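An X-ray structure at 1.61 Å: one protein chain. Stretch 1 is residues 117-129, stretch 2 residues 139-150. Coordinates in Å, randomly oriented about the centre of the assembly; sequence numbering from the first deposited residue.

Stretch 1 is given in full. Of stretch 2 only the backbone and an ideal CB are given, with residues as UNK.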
# COMPACT_ATOMS: atom_id res chain seq x y z
N SER A 117 15.96 -6.96 -9.12
CA SER A 117 16.32 -8.39 -9.03
C SER A 117 15.32 -9.14 -8.17
O SER A 117 14.99 -8.67 -7.06
CB SER A 117 17.73 -8.54 -8.48
OG SER A 117 17.98 -9.90 -8.20
N VAL A 118 14.83 -10.28 -8.64
CA VAL A 118 14.05 -11.25 -7.84
C VAL A 118 14.79 -12.57 -7.89
O VAL A 118 14.93 -13.12 -9.03
CB VAL A 118 12.64 -11.41 -8.42
CG1 VAL A 118 11.85 -12.43 -7.62
CG2 VAL A 118 11.91 -10.09 -8.56
N LYS A 119 15.19 -13.10 -6.74
CA LYS A 119 15.95 -14.38 -6.66
C LYS A 119 15.24 -15.36 -5.74
O LYS A 119 15.28 -15.19 -4.51
CB LYS A 119 17.38 -14.10 -6.20
CG LYS A 119 18.20 -13.24 -7.15
CD LYS A 119 19.62 -13.01 -6.64
CE LYS A 119 20.41 -12.05 -7.50
NZ LYS A 119 21.67 -11.65 -6.83
N LEU A 120 14.78 -16.38 -6.23
CA LEU A 120 14.12 -17.44 -5.45
C LEU A 120 15.12 -18.56 -5.22
O LEU A 120 15.67 -19.06 -6.23
CB LEU A 120 12.93 -17.95 -6.24
CG LEU A 120 12.09 -19.10 -5.70
CD1 LEU A 120 11.42 -18.73 -4.41
CD2 LEU A 120 11.12 -19.77 -6.67
N ALA A 121 15.12 -19.00 -4.03
CA ALA A 121 16.04 -20.07 -3.58
C ALA A 121 15.27 -21.39 -3.49
O ALA A 121 14.02 -21.40 -3.46
CB ALA A 121 16.66 -19.68 -2.26
N LYS A 122 16.00 -22.51 -3.44
CA LYS A 122 15.36 -23.85 -3.47
C LYS A 122 14.53 -24.07 -2.21
O LYS A 122 13.56 -24.82 -2.30
CB LYS A 122 16.43 -24.93 -3.69
CG LYS A 122 16.90 -25.02 -5.14
CD LYS A 122 17.26 -26.43 -5.60
CE LYS A 122 17.06 -26.64 -7.09
NZ LYS A 122 17.56 -27.97 -7.52
N ASP A 123 14.82 -23.40 -1.10
CA ASP A 123 14.04 -23.61 0.15
C ASP A 123 12.75 -22.75 0.17
O ASP A 123 12.07 -22.79 1.20
CB ASP A 123 14.92 -23.37 1.38
CG ASP A 123 15.42 -21.95 1.52
OD1 ASP A 123 15.06 -21.12 0.69
OD2 ASP A 123 16.16 -21.69 2.49
N GLY A 124 12.43 -22.02 -0.90
CA GLY A 124 11.19 -21.22 -1.00
C GLY A 124 11.36 -19.81 -0.42
O GLY A 124 10.43 -18.99 -0.51
N THR A 125 12.54 -19.49 0.07
CA THR A 125 12.87 -18.08 0.44
C THR A 125 13.23 -17.29 -0.83
O THR A 125 13.72 -17.86 -1.82
CB THR A 125 14.01 -18.02 1.46
OG1 THR A 125 14.15 -16.65 1.82
CG2 THR A 125 15.32 -18.47 0.87
N ALA A 126 13.00 -15.99 -0.84
CA ALA A 126 13.29 -15.13 -1.99
C ALA A 126 13.95 -13.85 -1.50
O ALA A 126 13.50 -13.31 -0.51
CB ALA A 126 12.03 -14.80 -2.75
N LYS A 127 14.95 -13.38 -2.23
CA LYS A 127 15.60 -12.09 -1.96
C LYS A 127 15.22 -11.18 -3.11
O LYS A 127 15.49 -11.53 -4.30
CB LYS A 127 17.12 -12.26 -1.89
CG LYS A 127 17.53 -13.07 -0.68
CD LYS A 127 19.02 -13.25 -0.54
CE LYS A 127 19.36 -13.85 0.81
NZ LYS A 127 20.57 -14.69 0.72
N ILE A 128 14.58 -10.06 -2.80
CA ILE A 128 14.02 -9.15 -3.82
C ILE A 128 14.48 -7.73 -3.54
O ILE A 128 14.40 -7.29 -2.39
CB ILE A 128 12.49 -9.26 -3.84
CG1 ILE A 128 12.05 -10.73 -3.85
CG2 ILE A 128 11.96 -8.44 -5.00
CD1 ILE A 128 10.54 -10.92 -3.81
N GLN A 129 14.94 -7.08 -4.58
CA GLN A 129 15.27 -5.64 -4.53
C GLN A 129 13.97 -4.86 -4.49
O GLN A 129 13.01 -5.21 -5.16
CB GLN A 129 16.19 -5.25 -5.68
CG GLN A 129 17.56 -5.94 -5.53
CD GLN A 129 18.55 -5.52 -6.60
OE1 GLN A 129 18.21 -5.34 -7.78
NE2 GLN A 129 19.77 -5.21 -6.17
N UNK A 139 5.64 -12.28 -11.67
CA UNK A 139 6.07 -12.99 -12.90
C UNK A 139 7.30 -13.86 -12.58
O UNK A 139 7.36 -15.06 -12.95
CB UNK A 139 6.39 -12.00 -14.02
N UNK A 140 8.29 -13.27 -11.91
CA UNK A 140 9.57 -13.97 -11.61
C UNK A 140 9.35 -15.10 -10.62
O UNK A 140 9.89 -16.18 -10.82
CB UNK A 140 10.61 -12.99 -11.05
N UNK A 141 8.57 -14.91 -9.56
CA UNK A 141 8.39 -16.00 -8.59
C UNK A 141 7.60 -17.14 -9.25
O UNK A 141 7.85 -18.30 -8.93
CB UNK A 141 7.67 -15.50 -7.33
N UNK A 142 6.61 -16.79 -10.06
CA UNK A 142 5.79 -17.79 -10.78
C UNK A 142 6.70 -18.59 -11.72
O UNK A 142 6.68 -19.83 -11.66
CB UNK A 142 4.66 -17.12 -11.56
N UNK A 143 7.49 -17.90 -12.51
CA UNK A 143 8.29 -18.59 -13.57
C UNK A 143 9.45 -19.35 -12.91
O UNK A 143 9.75 -20.49 -13.32
CB UNK A 143 8.83 -17.59 -14.60
N UNK A 144 10.09 -18.81 -11.88
CA UNK A 144 11.28 -19.47 -11.27
C UNK A 144 10.86 -20.72 -10.50
O UNK A 144 11.65 -21.70 -10.47
CB UNK A 144 12.02 -18.51 -10.33
N UNK A 145 9.67 -20.78 -9.89
CA UNK A 145 9.35 -21.88 -8.98
C UNK A 145 7.90 -22.06 -8.65
O UNK A 145 7.61 -22.85 -7.74
CB UNK A 145 10.11 -21.69 -7.67
N UNK A 146 6.98 -21.41 -9.37
CA UNK A 146 5.54 -21.48 -9.07
C UNK A 146 5.32 -21.10 -7.59
O UNK A 146 4.66 -21.84 -6.82
CB UNK A 146 4.99 -22.88 -9.36
N UNK A 147 5.96 -20.01 -7.20
CA UNK A 147 5.88 -19.44 -5.85
C UNK A 147 5.19 -18.06 -5.96
O UNK A 147 5.04 -17.53 -7.06
CB UNK A 147 7.27 -19.32 -5.22
N UNK A 148 4.81 -17.53 -4.81
CA UNK A 148 4.04 -16.26 -4.74
C UNK A 148 4.28 -15.60 -3.39
O UNK A 148 4.71 -16.26 -2.44
CB UNK A 148 2.54 -16.50 -4.95
N UNK A 149 4.01 -14.29 -3.39
CA UNK A 149 3.87 -13.47 -2.17
C UNK A 149 2.48 -12.85 -2.14
O UNK A 149 1.75 -12.85 -3.16
CB UNK A 149 4.94 -12.38 -2.11
N UNK A 150 2.11 -12.42 -0.93
CA UNK A 150 0.79 -11.81 -0.70
C UNK A 150 0.95 -10.31 -0.93
O UNK A 150 1.39 -9.65 -0.07
CB UNK A 150 0.26 -12.11 0.70

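Stretch 1 is a β-hairpin: strands 118-120 and 125-128 are joined by a type I turn from Ala 121 to Gly 124. Val 118, Leu 120, Ala 126 and Ile 128 turn their CA-to-CB bonds toward stretch 2, whose helix packs over this apolar side, its axis 8.4 Å from that of strand 118-120 and inclined to it by 32°.

Position 139 is helical, and its ideal CB has nothing of stretch 1 within 5.5 Å, so the hairpin sets no preference. It is Thr 139, bonded through OG1 elsewhere in the structure.

At position 140 the CB points toward the hairpin and lies 3.7 Å from Val 118 CB. An aliphatic residue would suit, as would a long polar one that covers the valine with its methylenes and carries its head past it. The residue is Glu 140, whose CB packs on Val 118; its carboxylate has a further use one helical turn on.

Position 141 points its CB sideways, 5.2 Å from Val 118 CG1, so a small side chain would fall short. The methyls of Val 118 and Ala 126 and the side chains of Leu 120 and Ile 128 call for a longer apolar group, such as leucine or methionine. Leu 141 bends its end nearer: CD2 lies 3.6 Å from Val 118 CG1 and 4.0 Å from Ala 126 CB.

Positions 142 and 143 make no contact with the hairpin, which therefore leaves their identities open. They are Trp 142, whose CB points away, and Asn 143.

Position 144 points toward strand 118-120, with its ideal CB 4.0 Å from Leu 120 CD2. Val 118 O and Leu 120 N offer an acceptor and a donor that the partner strand does not use. A long side chain with both functions is the natural answer, and glutamine's amide has them. Gln 144 NE2 donates to Val 118 O at 2.9 Å, while Leu 120 N donates to Gln 144 OE1 at 3.1 Å. Its second NE2 hydrogen serves Glu 140 OE1, at 2.9 Å from NE2.

At position 145 an ideal CB would lie 2.4 Å from Leu 120 CD2, a clash. Glycine fits, and Gly 145 lets its CA approach Leu 120 CD2 to 3.6 Å.

Position 146 leaves helical geometry with positive phi, which glycine, asparagine and other residues can adopt. Lys 146 occupies it, its CB directed away.

At position 147 the CB points toward the hairpin, 4.1 Å from Leu 120 CD2, with Gly 124 beyond. A long, flexible side chain suits. Arg 147 packs CG on Leu 120 CD2 at 3.6 Å, and its guanidinium lies obliquely near Gly 124, NE being 4.4 Å from Gly 124 CA.

Position 148 is out of reach; it is Ala 148. Position 149 faces the hairpin from a distance, favouring a longer apolar chain, and Leu 149 CD1 meets Ile 128 CD1 at 3.7 Å. Position 150 is again out of reach; it is Ala 150.

Stretch 2 (139-150) TELWNQGKRALA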
# COMPACT_ATOMS: atom_id res chain seq x y z
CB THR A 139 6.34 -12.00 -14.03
OG1 THR A 139 5.10 -11.36 -14.31
CG2 THR A 139 6.84 -12.68 -15.29
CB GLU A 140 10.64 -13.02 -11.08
CG GLU A 140 11.21 -12.14 -12.17
CD GLU A 140 12.09 -12.86 -13.19
OE1 GLU A 140 12.52 -13.97 -12.89
OE2 GLU A 140 12.34 -12.29 -14.28
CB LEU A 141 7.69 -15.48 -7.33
CG LEU A 141 8.51 -14.49 -6.52
CD1 LEU A 141 7.70 -14.08 -5.29
CD2 LEU A 141 9.88 -15.06 -6.09
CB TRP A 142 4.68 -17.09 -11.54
CG TRP A 142 3.87 -18.00 -12.41
CD1 TRP A 142 3.92 -18.04 -13.77
CD2 TRP A 142 2.84 -18.91 -12.01
NE1 TRP A 142 3.01 -18.92 -14.24
CE2 TRP A 142 2.31 -19.46 -13.20
CE3 TRP A 142 2.30 -19.33 -10.80
CZ2 TRP A 142 1.33 -20.45 -13.17
CZ3 TRP A 142 1.31 -20.28 -10.77
CH2 TRP A 142 0.80 -20.82 -11.95
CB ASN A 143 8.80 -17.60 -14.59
CG ASN A 143 7.72 -17.01 -15.48
OD1 ASN A 143 6.65 -17.58 -15.63
ND2 ASN A 143 8.05 -15.94 -16.17
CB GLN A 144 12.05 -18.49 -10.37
CG GLN A 144 12.82 -17.42 -11.13
CD GLN A 144 13.60 -16.51 -10.21
OE1 GLN A 144 14.17 -16.97 -9.22
NE2 GLN A 144 13.56 -15.22 -10.49
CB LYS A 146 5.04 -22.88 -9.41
CG LYS A 146 3.56 -22.95 -9.61
CD LYS A 146 3.07 -24.33 -10.03
CE LYS A 146 1.61 -24.30 -10.39
NZ LYS A 146 1.07 -25.68 -10.53
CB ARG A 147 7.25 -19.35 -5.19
CG ARG A 147 8.02 -20.67 -5.17
CD ARG A 147 7.30 -21.71 -4.38
NE ARG A 147 7.25 -21.46 -2.95
CZ ARG A 147 6.84 -22.35 -2.06
NH1 ARG A 147 6.45 -23.55 -2.47
NH2 ARG A 147 6.83 -22.05 -0.78
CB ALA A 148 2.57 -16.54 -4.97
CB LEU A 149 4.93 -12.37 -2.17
CG LEU A 149 6.36 -12.88 -2.04
CD1 LEU A 149 7.29 -11.69 -2.15
CD2 LEU A 149 6.55 -13.64 -0.74
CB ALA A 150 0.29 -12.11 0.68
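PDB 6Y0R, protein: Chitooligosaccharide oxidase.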